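Local coordinates for protein 3-keto-5-aminohexanoate cleavage enzyme (Burkholderia xenovorans LB400, PDB 3E49) that probably cleaves beta-keto acids such as 3-keto-5-aminohexanoate, as a zinc-dependent TIM-barrel enzyme of the BKACE family, at residues 109-114 and 170-175; 195-200 and 227-232. All coordinates share one frame; numbering follows the deposited sequence.

Contact 1 (109-114 and 170-175); sequences LASLNM and EFECYD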
ATOM      1  N   LEU A 109     -19.807 -25.662  -8.378  1.00 25.09           N
ATOM      2  CA  LEU A 109     -19.488 -24.480  -7.584  1.00 25.32           C
ATOM      3  C   LEU A 109     -20.712 -23.995  -6.833  1.00 25.00           C
ATOM      4  O   LEU A 109     -21.838 -24.123  -7.339  1.00 26.85           O
ATOM      5  CB  LEU A 109     -19.022 -23.325  -8.498  1.00 25.78           C
ATOM      6  CG  LEU A 109     -17.597 -23.255  -8.983  1.00 24.13           C
ATOM      7  CD1 LEU A 109     -17.445 -22.164 -10.086  1.00 23.02           C
ATOM      8  CD2 LEU A 109     -16.639 -23.069  -7.784  1.00 23.79           C
ATOM      9  N   ALA A 110     -20.475 -23.393  -5.660  1.00 26.04           N
ATOM     10  CA  ALA A 110     -21.509 -22.691  -4.928  1.00 25.80           C
ATOM     11  C   ALA A 110     -20.857 -21.432  -4.354  1.00 27.08           C
ATOM     12  O   ALA A 110     -19.659 -21.455  -4.028  1.00 25.89           O
ATOM     13  CB  ALA A 110     -22.072 -23.550  -3.806  1.00 24.83           C
ATOM     14  N   SER A 111     -21.609 -20.344  -4.227  1.00 28.24           N
ATOM     15  CA  SER A 111     -21.030 -19.136  -3.653  1.00 29.66           C
ATOM     16  C   SER A 111     -21.037 -19.309  -2.151  1.00 31.60           C
ATOM     17  O   SER A 111     -21.881 -20.033  -1.624  1.00 33.03           O
ATOM     18  CB  SER A 111     -21.832 -17.910  -4.081  1.00 30.82           C
ATOM     19  OG  SER A 111     -23.107 -17.902  -3.456  1.00 33.91           O
ATOM     20  N   LEU A 112     -20.109 -18.663  -1.447  1.00 29.44           N
ATOM     21  CA  LEU A 112     -20.028 -18.758   0.012  1.00 30.29           C
ATOM     22  C   LEU A 112     -19.561 -17.390   0.521  1.00 30.46           C
ATOM     23  O   LEU A 112     -18.413 -16.982   0.270  1.00 30.65           O
ATOM     24  CB  LEU A 112     -19.065 -19.882   0.448  1.00 30.24           C
ATOM     25  CG  LEU A 112     -18.765 -20.174   1.935  1.00 32.65           C
ATOM     26  CD1 LEU A 112     -19.959 -20.128   2.818  1.00 36.45           C
ATOM     27  CD2 LEU A 112     -18.091 -21.532   2.099  1.00 32.49           C
ATOM     28  N   ASN A 113     -20.467 -16.664   1.154  1.00 29.48           N
ATOM     29  CA  ASN A 113     -20.165 -15.365   1.726  1.00 30.30           C
ATOM     30  C   ASN A 113     -19.304 -15.604   2.968  1.00 30.58           C
ATOM     31  O   ASN A 113     -19.620 -16.464   3.768  1.00 31.46           O
ATOM     32  CB  ASN A 113     -21.460 -14.628   2.026  1.00 31.14           C
ATOM     33  CG  ASN A 113     -21.237 -13.226   2.582  1.00 34.51           C
ATOM     34  OD1 ASN A 113     -20.526 -13.037   3.540  1.00 41.23           O
ATOM     35  ND2 ASN A 113     -21.919 -12.261   2.008  1.00 39.76           N
HETATM   36  N   MSE A 114     -18.225 -14.834   3.153  1.00 28.28           N
HETATM   37  CA  MSE A 114     -17.278 -15.194   4.204  1.00 27.05           C
HETATM   38  C   MSE A 114     -17.336 -14.506   5.534  1.00 28.14           C
HETATM   39  O   MSE A 114     -16.367 -14.557   6.294  1.00 26.39           O
HETATM   40  CB  MSE A 114     -15.843 -15.178   3.629  1.00 27.97           C
HETATM   41  CG  MSE A 114     -15.556 -16.369   2.717  1.00 26.44           C
HETATM   42 SE   MSE A 114     -15.694 -18.076   3.629  0.75 27.33          SE
HETATM   43  CE  MSE A 114     -14.600 -17.875   5.008  1.00 20.42           C
ATOM     44  N   GLU A 170     -16.998 -20.477  -4.552  1.00 27.00           N
ATOM     45  CA  GLU A 170     -16.643 -19.134  -4.956  1.00 29.45           C
ATOM     46  C   GLU A 170     -16.749 -18.404  -3.614  1.00 28.33           C
ATOM     47  O   GLU A 170     -17.858 -18.142  -3.143  1.00 28.56           O
ATOM     48  CB  GLU A 170     -17.637 -18.558  -5.994  1.00 29.37           C
ATOM     49  CG  GLU A 170     -17.391 -17.092  -6.384  1.00 27.89           C
ATOM     50  CD  GLU A 170     -18.547 -16.439  -7.124  1.00 32.79           C
ATOM     51  OE1 GLU A 170     -19.671 -16.967  -7.091  1.00 32.13           O
ATOM     52  OE2 GLU A 170     -18.352 -15.343  -7.711  1.00 38.20           O
ATOM     53  N   PHE A 171     -15.599 -18.138  -2.974  1.00 27.03           N
ATOM     54  CA  PHE A 171     -15.559 -17.458  -1.696  1.00 26.33           C
ATOM     55  C   PHE A 171     -15.728 -15.960  -1.945  1.00 26.46           C
ATOM     56  O   PHE A 171     -14.860 -15.315  -2.537  1.00 25.91           O
ATOM     57  CB  PHE A 171     -14.251 -17.743  -0.947  1.00 26.10           C
ATOM     58  CG  PHE A 171     -13.988 -19.231  -0.708  1.00 20.87           C
ATOM     59  CD1 PHE A 171     -14.596 -19.864   0.376  1.00 22.76           C
ATOM     60  CD2 PHE A 171     -13.099 -19.926  -1.497  1.00 26.64           C
ATOM     61  CE1 PHE A 171     -14.373 -21.212   0.621  1.00 31.03           C
ATOM     62  CE2 PHE A 171     -12.896 -21.297  -1.293  1.00 23.54           C
ATOM     63  CZ  PHE A 171     -13.517 -21.925  -0.198  1.00 22.67           C
ATOM     64  N   GLU A 172     -16.863 -15.423  -1.507  1.00 25.57           N
ATOM     65  CA  GLU A 172     -17.203 -14.032  -1.715  1.00 25.49           C
ATOM     66  C   GLU A 172     -16.686 -13.287  -0.525  1.00 22.61           C
ATOM     67  O   GLU A 172     -17.207 -13.434   0.576  1.00 23.52           O
ATOM     68  CB  GLU A 172     -18.702 -13.865  -1.853  1.00 25.31           C
ATOM     69  CG  GLU A 172     -19.225 -14.468  -3.107  1.00 29.34           C
ATOM     70  CD  GLU A 172     -20.744 -14.382  -3.199  1.00 32.21           C
ATOM     71  OE1 GLU A 172     -21.425 -14.524  -2.135  1.00 44.02           O
ATOM     72  OE2 GLU A 172     -21.224 -14.199  -4.348  1.00 40.05           O
ATOM     73  N   CYS A 173     -15.622 -12.536  -0.748  1.00 23.01           N
ATOM     74  CA  CYS A 173     -14.960 -11.797   0.323  1.00 22.01           C
ATOM     75  C   CYS A 173     -15.197 -10.298   0.121  1.00 21.82           C
ATOM     76  O   CYS A 173     -14.674  -9.695  -0.811  1.00 23.62           O
ATOM     77  CB  CYS A 173     -13.479 -12.132   0.344  1.00 22.02           C
ATOM     78  SG  CYS A 173     -13.166 -13.949   0.577  1.00 26.19           S
ATOM     79  N   TYR A 174     -15.991  -9.716   0.977  1.00 21.57           N
ATOM     80  CA  TYR A 174     -16.346  -8.295   0.884  1.00 22.55           C
ATOM     81  C   TYR A 174     -15.450  -7.329   1.633  1.00 22.97           C
ATOM     82  O   TYR A 174     -15.686  -6.104   1.597  1.00 19.42           O
ATOM     83  CB  TYR A 174     -17.769  -8.098   1.411  1.00 23.66           C
ATOM     84  CG  TYR A 174     -18.824  -8.832   0.630  1.00 24.97           C
ATOM     85  CD1 TYR A 174     -18.999 -10.206   0.770  1.00 26.67           C
ATOM     86  CD2 TYR A 174     -19.670  -8.146  -0.221  1.00 24.24           C
ATOM     87  CE1 TYR A 174     -19.999 -10.881   0.059  1.00 27.57           C
ATOM     88  CE2 TYR A 174     -20.671  -8.798  -0.919  1.00 32.71           C
ATOM     89  CZ  TYR A 174     -20.821 -10.174  -0.775  1.00 29.98           C
ATOM     90  OH  TYR A 174     -21.818 -10.776  -1.485  1.00 32.91           O
ATOM     91  N   ASP A 175     -14.452  -7.843   2.332  1.00 22.96           N
ATOM     92  CA  ASP A 175     -13.533  -6.999   3.080  1.00 21.27           C
ATOM     93  C   ASP A 175     -12.338  -7.816   3.539  1.00 23.35           C
ATOM     94  O   ASP A 175     -12.337  -9.035   3.396  1.00 21.91           O
ATOM     95  CB  ASP A 175     -14.218  -6.365   4.270  1.00 22.30           C
ATOM     96  CG  ASP A 175     -13.563  -5.031   4.676  1.00 26.31           C
ATOM     97  OD1 ASP A 175     -12.466  -4.673   4.155  1.00 25.34           O
ATOM     98  OD2 ASP A 175     -14.147  -4.338   5.501  1.00 24.05           O
TER
HETATM   99  O   HOH W   1     -24.520 -15.080  -3.853  1.00 39.07           O

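Contact 2 (195-200 and 227-232); sequences FFVQTV and ADYVWS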
ATOM      1  N   PHE A 195      -8.223 -22.003  -3.961  1.00 29.35           N
ATOM      2  CA  PHE A 195      -9.376 -21.288  -3.429  1.00 28.61           C
ATOM      3  C   PHE A 195      -9.794 -20.227  -4.435  1.00 27.55           C
ATOM      4  O   PHE A 195      -8.973 -19.396  -4.855  1.00 27.02           O
ATOM      5  CB  PHE A 195      -9.029 -20.644  -2.055  1.00 27.50           C
ATOM      6  CG  PHE A 195      -8.334 -21.583  -1.111  1.00 27.96           C
ATOM      7  CD1 PHE A 195      -9.025 -22.612  -0.518  1.00 30.26           C
ATOM      8  CD2 PHE A 195      -6.979 -21.478  -0.864  1.00 31.23           C
ATOM      9  CE1 PHE A 195      -8.382 -23.492   0.309  1.00 31.89           C
ATOM     10  CE2 PHE A 195      -6.340 -22.356  -0.047  1.00 29.89           C
ATOM     11  CZ  PHE A 195      -7.044 -23.357   0.553  1.00 30.12           C
ATOM     12  N   PHE A 196     -11.057 -20.272  -4.846  1.00 25.99           N
ATOM     13  CA  PHE A 196     -11.615 -19.279  -5.774  1.00 25.64           C
ATOM     14  C   PHE A 196     -12.102 -18.093  -4.932  1.00 26.27           C
ATOM     15  O   PHE A 196     -13.129 -18.147  -4.249  1.00 25.26           O
ATOM     16  CB  PHE A 196     -12.715 -19.922  -6.601  1.00 26.20           C
ATOM     17  CG  PHE A 196     -13.251 -19.075  -7.721  1.00 28.65           C
ATOM     18  CD1 PHE A 196     -12.430 -18.218  -8.455  1.00 31.92           C
ATOM     19  CD2 PHE A 196     -14.584 -19.215  -8.115  1.00 32.89           C
ATOM     20  CE1 PHE A 196     -12.945 -17.474  -9.517  1.00 31.13           C
ATOM     21  CE2 PHE A 196     -15.103 -18.472  -9.170  1.00 27.62           C
ATOM     22  CZ  PHE A 196     -14.268 -17.606  -9.877  1.00 30.93           C
ATOM     23  N   VAL A 197     -11.278 -17.058  -4.919  1.00 23.83           N
ATOM     24  CA  VAL A 197     -11.526 -15.881  -4.064  1.00 23.27           C
ATOM     25  C   VAL A 197     -12.091 -14.759  -4.920  1.00 24.02           C
ATOM     26  O   VAL A 197     -11.429 -14.250  -5.838  1.00 22.88           O
ATOM     27  CB  VAL A 197     -10.252 -15.496  -3.303  1.00 24.87           C
ATOM     28  CG1 VAL A 197     -10.511 -14.247  -2.491  1.00 21.25           C
ATOM     29  CG2 VAL A 197      -9.727 -16.658  -2.385  1.00 20.92           C
ATOM     30  N   GLN A 198     -13.353 -14.424  -4.654  1.00 22.10           N
ATOM     31  CA  GLN A 198     -14.065 -13.408  -5.381  1.00 21.91           C
ATOM     32  C   GLN A 198     -14.098 -12.195  -4.441  1.00 21.37           C
ATOM     33  O   GLN A 198     -14.827 -12.156  -3.436  1.00 22.64           O
ATOM     34  CB  GLN A 198     -15.486 -13.849  -5.755  1.00 23.44           C
ATOM     35  CG  GLN A 198     -16.276 -12.851  -6.587  1.00 20.44           C
ATOM     36  CD  GLN A 198     -15.816 -12.870  -8.046  1.00 26.45           C
ATOM     37  OE1 GLN A 198     -15.224 -11.923  -8.540  1.00 26.90           O
ATOM     38  NE2 GLN A 198     -16.018 -14.019  -8.723  1.00 20.52           N
ATOM     39  N   THR A 199     -13.283 -11.226  -4.757  1.00 20.60           N
ATOM     40  CA  THR A 199     -13.216  -9.987  -3.928  1.00 20.26           C
ATOM     41  C   THR A 199     -14.248  -9.037  -4.462  1.00 20.68           C
ATOM     42  O   THR A 199     -14.230  -8.701  -5.657  1.00 20.50           O
ATOM     43  CB  THR A 199     -11.811  -9.353  -3.907  1.00 21.89           C
ATOM     44  OG1 THR A 199     -11.383  -9.063  -5.232  1.00 20.70           O
ATOM     45  CG2 THR A 199     -10.785 -10.256  -3.167  1.00 23.28           C
ATOM     46  N   VAL A 200     -15.162  -8.632  -3.558  1.00 21.34           N
ATOM     47  CA  VAL A 200     -16.359  -7.821  -3.857  1.00 22.07           C
ATOM     48  C   VAL A 200     -16.236  -6.410  -3.352  1.00 20.15           C
ATOM     49  O   VAL A 200     -16.129  -6.210  -2.139  1.00 24.52           O
ATOM     50  CB  VAL A 200     -17.629  -8.432  -3.188  1.00 22.63           C
ATOM     51  CG1 VAL A 200     -18.899  -7.663  -3.558  1.00 20.43           C
ATOM     52  CG2 VAL A 200     -17.788  -9.934  -3.655  1.00 19.64           C
ATOM     53  N   ALA A 227       0.353 -18.965  -3.747  1.00 32.04           N
ATOM     54  CA  ALA A 227      -0.061 -19.491  -5.057  1.00 33.30           C
ATOM     55  C   ALA A 227      -1.297 -20.392  -5.000  1.00 34.66           C
ATOM     56  O   ALA A 227      -1.721 -20.931  -6.039  1.00 35.08           O
ATOM     57  CB  ALA A 227       1.072 -20.274  -5.644  1.00 34.38           C
ATOM     58  N   ASP A 228      -1.865 -20.584  -3.812  1.00 33.93           N
ATOM     59  CA  ASP A 228      -3.013 -21.485  -3.641  1.00 34.09           C
ATOM     60  C   ASP A 228      -4.390 -20.887  -3.867  1.00 31.21           C
ATOM     61  O   ASP A 228      -5.366 -21.506  -3.518  1.00 30.52           O
ATOM     62  CB  ASP A 228      -2.993 -22.082  -2.239  1.00 35.29           C
ATOM     63  CG  ASP A 228      -1.901 -23.107  -2.057  1.00 40.38           C
ATOM     64  OD1 ASP A 228      -1.206 -23.396  -3.045  1.00 46.97           O
ATOM     65  OD2 ASP A 228      -1.756 -23.626  -0.928  1.00 40.37           O
ATOM     66  N   TYR A 229      -4.478 -19.681  -4.390  1.00 30.95           N
ATOM     67  CA  TYR A 229      -5.781 -19.098  -4.633  1.00 29.51           C
ATOM     68  C   TYR A 229      -5.865 -18.570  -6.047  1.00 28.36           C
ATOM     69  O   TYR A 229      -4.830 -18.302  -6.680  1.00 28.53           O
ATOM     70  CB  TYR A 229      -6.104 -18.016  -3.599  1.00 29.65           C
ATOM     71  CG  TYR A 229      -5.567 -16.631  -3.874  1.00 30.92           C
ATOM     72  CD1 TYR A 229      -4.220 -16.338  -3.707  1.00 32.98           C
ATOM     73  CD2 TYR A 229      -6.421 -15.603  -4.257  1.00 29.55           C
ATOM     74  CE1 TYR A 229      -3.732 -15.066  -3.957  1.00 25.68           C
ATOM     75  CE2 TYR A 229      -5.954 -14.339  -4.489  1.00 32.16           C
ATOM     76  CZ  TYR A 229      -4.604 -14.073  -4.339  1.00 32.72           C
ATOM     77  OH  TYR A 229      -4.152 -12.809  -4.571  1.00 25.32           O
ATOM     78  N   VAL A 230      -7.093 -18.524  -6.565  1.00 27.02           N
ATOM     79  CA  VAL A 230      -7.417 -17.978  -7.874  1.00 25.67           C
ATOM     80  C   VAL A 230      -8.279 -16.744  -7.591  1.00 25.62           C
ATOM     81  O   VAL A 230      -9.321 -16.823  -6.940  1.00 26.56           O
ATOM     82  CB  VAL A 230      -8.158 -18.981  -8.705  1.00 25.33           C
ATOM     83  CG1 VAL A 230      -8.539 -18.388 -10.077  1.00 28.07           C
ATOM     84  CG2 VAL A 230      -7.264 -20.225  -8.865  1.00 28.15           C
ATOM     85  N   TRP A 231      -7.848 -15.614  -8.107  1.00 23.00           N
ATOM     86  CA  TRP A 231      -8.477 -14.342  -7.787  1.00 22.79           C
ATOM     87  C   TRP A 231      -9.460 -13.853  -8.823  1.00 23.59           C
ATOM     88  O   TRP A 231      -9.158 -13.843 -10.020  1.00 23.78           O
ATOM     89  CB  TRP A 231      -7.355 -13.343  -7.631  1.00 23.20           C
ATOM     90  CG  TRP A 231      -7.795 -11.976  -7.209  1.00 23.45           C
ATOM     91  CD1 TRP A 231      -8.859 -11.672  -6.412  1.00 24.73           C
ATOM     92  CD2 TRP A 231      -7.104 -10.752  -7.458  1.00 25.01           C
ATOM     93  NE1 TRP A 231      -8.888 -10.305  -6.185  1.00 24.85           N
ATOM     94  CE2 TRP A 231      -7.825  -9.728  -6.825  1.00 23.96           C
ATOM     95  CE3 TRP A 231      -5.946 -10.418  -8.172  1.00 28.60           C
ATOM     96  CZ2 TRP A 231      -7.425  -8.384  -6.888  1.00 25.78           C
ATOM     97  CZ3 TRP A 231      -5.573  -9.067  -8.255  1.00 25.75           C
ATOM     98  CH2 TRP A 231      -6.309  -8.087  -7.610  1.00 23.94           C
ATOM     99  N   SER A 232     -10.642 -13.408  -8.359  1.00 21.36           N
ATOM    100  CA  SER A 232     -11.597 -12.810  -9.268  1.00 19.06           C
ATOM    101  C   SER A 232     -12.068 -11.526  -8.624  1.00 20.01           C
ATOM    102  O   SER A 232     -12.161 -11.410  -7.426  1.00 22.12           O
ATOM    103  CB  SER A 232     -12.785 -13.706  -9.555  1.00 21.89           C
ATOM    104  OG  SER A 232     -13.590 -13.177 -10.581  1.00 24.52           O
TER

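Contact 1 (109-114 and 170-175)
Leu112 and Phe171 stand side by side on the helix-facing surface of two parallel strands, both pointing the same way, with Leu112 CD2 4.0 Å from Phe171 CE1. Selenomethionine Met114 joins them from the end of its strand. With chi1 -74° and chi2 -62° its chain bends back, which carries SE to 3.9 Å from Phe171 CD1, an oblique Met-aromatic contact, while its CG touches Cys173 SG. Helices 152-163 and 176-187 cover this apolar group.

The other surface is polar. Glu172 has CG anti to its carbonyl carbon and an extended chain, and its carboxylate lies alongside Ser111, OE2 coming 3.8 Å from Ser111 CB. A water bonded to Ser111 OG also donates a weak hydrogen bond to Glu172 OE2. Glu170 runs out extended on the same surface; hydrogen bonds from His50 and Asn84 to OE1 and a salt bridge from OE2 to Arg255 fix its carboxylate, and since His50 is a zinc ligand, Glu170 is a second-shell residue of the metal site. Further along, Asn113 crosses Tyr174 at about a right angle, the amide plane only 20° from the ring plane, with ND2 3.1 Å from Tyr174 CE1.

Between the two surfaces, four backbone bonds zip the strands in parallel register, Glu172 N to Leu112 O measuring 2.8 Å. Apolar side chains packed on the outer helices from one surface of parallel strands are the mark of a TIM barrel; here the opposite surface turns Glu170 and Glu172 toward the zinc site.

Contact 2 (195-200 and 227-232)
Trp231 reaches across to Thr199 by its indole N-H: NE1 donates to Thr199 OG1 at 2.9 Å, with the acceptor close to the ring plane. With Trp231 CG anti to its backbone N (chi1 -176°), the indole swings toward the neighbouring strand, and its in-plane edge also meets Val197 O. The same Thr199 hydroxyl gives a weak bond to Ser232 O, which already accepts Thr199 N, so one carbonyl is approached by two donors of a single residue. Over one face of the indole, offset toward the rim, sits Tyr229 OH, itself hydrogen-bonded to Asp222.

Val197 crosses the Tyr229 ring at a slant, CG2 lying 3.9 Å from Tyr229 CD2. Nearer the strand start, the ring of Phe195 lies beside Asp228, its CD2 3.1 Å from the backbone O of Asp228. On the reverse surface Phe196 CE1 packs 3.8 Å from Ser232 CB, and the end of the Gln198 side chain closes on the Ser232 hydroxyl.

The frame behind these groups is a ladder of five backbone bonds running from Phe195 N to Asp228 O through to Thr199 N to Ser232 O; the shortest, Val230 N to Phe195 O, is 2.7 Å and nearly straight at 170°. Further out, helix 211-225 backs Thr199, Tyr229 and Trp231 through Met217, Ala221, Leu214 and Arg218, and Tyr229 and Trp231 help line a pocket holding 2-ethoxyethanol, probably from the crystallisation liquor. Strand 195-201, this helix and strand 229-235 make a parallel beta-alpha-beta unit of the TIM barrel.

Contacts 1 and 2 are two strand pairs of the same barrel wall, their centres about 9 Å apart. Strands 168-173 and 195-201 are neighbours and join them: Phe171 N lies 2.8 Å from Phe196 O and Phe171 O 2.7 Å from Gln198 N, both probable hydrogen bonds. Beyond the backbone, Tyr174 CE2 packs 3.4 Å from Val200 CG1. The metal belongs with contact 1, where the side chain of Glu172 comes within about 4 Å of the zinc ion held by His50, His52 and Glu259; the side chain of Gln198 in contact 2 is about 9 Å from the ion. Contact 2 instead supplies Ala227, Tyr229 and Trp231 to the pocket of a bound 2-ethoxyethanol, which lies about 4 Å from the side chain of Trp231.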